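Intracellular serine protease (Bacillus licheniformis, PDB 4ZOQ) is a subtilisin-like serine protease that cleaves lanthipeptide precursors sequence-specifically, probably by the charge-relay mechanism of the S8 family. Local coordinates at residues D255-D260 and G268-Y273. Residues are numbered along the deposited sequence; the frame is centred on the assembly and turned at random.
Sequences DNTALD and GYSLSY
The carboxylate of Asp260 faces the backbone of strand 269-272 and binds Ser270 and Leu271 with a different oxygen for each. Ser270 OG donates to the syn lone pair of Asp260 OD2 at 2.6 Å; with OG anti to its own backbone N (chi1 -175°), the hydroxyl reaches this oxygen. Leu271 N donates to Asp260 OD1, also on the syn side, at 2.8 Å and 24° out of the carboxylate plane. At the residue before Ser270, Asn256 ND2 donates to Tyr269 O at 3.1 Å, nearly in line with the carbonyl bond; the same amide nitrogen also serves Ile265 O. Beyond the polar groups, Leu259 CD2 meets Leu271 CD2 at 4.2 Å, the two side chains crossing at about a right angle.

A capping box at the start of helix 258-262 positions the carboxylate: Thr257 N donates to the anti side of Asp260 OD2, and Asp260 N donates to Thr257 OG1, both at 3.2 Å. A water ties Thr257 OG1 and Asp260 OD1 to Leu271 O. On its other edge the strand pairs antiparallel with strand 246-249. The capping aspartate thus fastens the helix start to the strand leading towards Ser276, the predicted nucleophile; two N-H groups, a hydroxyl and a water donate to its largely buried carboxylate, which would favour the ionised form.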
loop_
_atom_site.group_PDB
_atom_site.type_symbol
_atom_site.label_atom_id
_atom_site.label_comp_id
_atom_site.label_asym_id
_atom_site.label_seq_id
_atom_site.Cartn_x
_atom_site.Cartn_y
_atom_site.Cartn_z
ATOM N N ASP B 255 17.038 14.711 7.159
ATOM C CA ASP B 255 16.519 15.809 7.990
ATOM C C ASP B 255 14.996 15.810 7.961
ATOM O O ASP B 255 14.403 15.667 6.893
ATOM C CB ASP B 255 17.018 17.177 7.506
ATOM C CG ASP B 255 18.497 17.423 7.787
ATOM O OD1 ASP B 255 19.086 16.868 8.758
ATOM O OD2 ASP B 255 19.066 18.236 7.031
ATOM N N ASN B 256 14.352 15.934 9.114
ATOM C CA ASN B 256 12.899 16.056 9.103
ATOM C C ASN B 256 12.532 17.535 8.997
ATOM O O ASN B 256 13.415 18.369 8.811
ATOM C CB ASN B 256 12.266 15.388 10.329
ATOM C CG ASN B 256 12.769 15.949 11.633
ATOM O OD1 ASN B 256 13.301 17.072 11.694
ATOM N ND2 ASN B 256 12.635 15.151 12.698
ATOM N N THR B 257 11.241 17.850 9.093
ATOM C CA THR B 257 10.743 19.177 8.732
ATOM C C THR B 257 10.902 20.212 9.828
ATOM O O THR B 257 11.098 19.859 10.984
ATOM C CB THR B 257 9.251 19.139 8.364
ATOM O OG1 THR B 257 8.457 19.158 9.568
ATOM C CG2 THR B 257 8.953 17.905 7.502
ATOM N N ALA B 258 10.766 21.485 9.463
ATOM C CA ALA B 258 10.809 22.596 10.427
ATOM C C ALA B 258 9.760 22.460 11.550
ATOM O O ALA B 258 10.010 22.816 12.688
ATOM C CB ALA B 258 10.643 23.922 9.703
ATOM N N LEU B 259 8.582 21.951 11.217
ATOM C CA LEU B 259 7.537 21.704 12.207
ATOM C C LEU B 259 8.003 20.664 13.208
ATOM O O LEU B 259 7.792 20.816 14.425
ATOM C CB LEU B 259 6.271 21.212 11.523
ATOM C CG LEU B 259 5.100 20.806 12.410
ATOM C CD1 LEU B 259 4.571 22.022 13.156
ATOM C CD2 LEU B 259 4.016 20.139 11.566
ATOM N N ASP B 260 8.652 19.612 12.705
ATOM C CA ASP B 260 9.169 18.589 13.589
ATOM C C ASP B 260 10.214 19.193 14.542
ATOM O O ASP B 260 10.157 18.975 15.755
ATOM C CB ASP B 260 9.802 17.422 12.800
ATOM C CG ASP B 260 8.797 16.659 11.937
ATOM O OD1 ASP B 260 7.625 16.538 12.337
ATOM O OD2 ASP B 260 9.179 16.158 10.859
ATOM N N GLY B 268 14.411 10.536 12.516
ATOM C CA GLY B 268 13.898 9.184 12.610
ATOM C C GLY B 268 12.388 9.194 12.738
ATOM O O GLY B 268 11.761 8.134 12.689
ATOM N N TYR B 269 11.819 10.378 12.997
ATOM C CA TYR B 269 10.373 10.550 13.085
ATOM C C TYR B 269 9.956 11.834 12.407
ATOM O O TYR B 269 10.749 12.779 12.316
ATOM C CB TYR B 269 9.882 10.540 14.543
ATOM C CG TYR B 269 10.359 9.325 15.296
ATOM C CD1 TYR B 269 9.750 8.081 15.113
ATOM C CD2 TYR B 269 11.428 9.411 16.183
ATOM C CE1 TYR B 269 10.204 6.953 15.781
ATOM C CE2 TYR B 269 11.877 8.288 16.870
ATOM C CZ TYR B 269 11.261 7.062 16.663
ATOM O OH TYR B 269 11.701 5.950 17.349
ATOM N N SER B 270 8.713 11.859 11.916
ATOM C CA SER B 270 8.144 13.063 11.306
ATOM C C SER B 270 6.616 13.087 11.434
ATOM O O SER B 270 5.929 12.055 11.371
ATOM C CB SER B 270 8.549 13.200 9.835
ATOM O OG SER B 270 8.091 14.433 9.274
ATOM N N LEU B 271 6.094 14.287 11.585
ATOM C CA LEU B 271 4.679 14.504 11.676
ATOM C C LEU B 271 4.133 14.593 10.259
ATOM O O LEU B 271 4.656 15.327 9.415
ATOM C CB LEU B 271 4.430 15.782 12.462
ATOM C CG LEU B 271 3.421 15.750 13.593
ATOM C CD1 LEU B 271 3.653 14.537 14.500
ATOM C CD2 LEU B 271 3.622 17.032 14.361
ATOM N N SER B 272 3.069 13.859 9.992
ATOM C CA SER B 272 2.549 13.777 8.637
ATOM C C SER B 272 1.066 13.405 8.635
ATOM O O SER B 272 0.420 13.383 9.690
ATOM C CB SER B 272 3.378 12.737 7.857
ATOM O OG SER B 272 3.118 12.763 6.461
ATOM N N TYR B 273 0.543 13.091 7.450
ATOM C CA TYR B 273 -0.855 12.698 7.272
ATOM C C TYR B 273 -1.043 12.022 5.906
ATOM O O TYR B 273 -0.212 12.183 5.025
ATOM C CB TYR B 273 -1.776 13.920 7.432
ATOM C CG TYR B 273 -1.754 14.885 6.257
ATOM C CD1 TYR B 273 -2.460 14.626 5.088
ATOM C CD2 TYR B 273 -0.997 16.063 6.320
ATOM C CE1 TYR B 273 -2.428 15.511 4.001
ATOM C CE2 TYR B 273 -0.960 16.963 5.244
ATOM C CZ TYR B 273 -1.680 16.678 4.085
ATOM O OH TYR B 273 -1.659 17.567 3.027
HETATM O O HOH W 1 6.321 17.610 10.313
#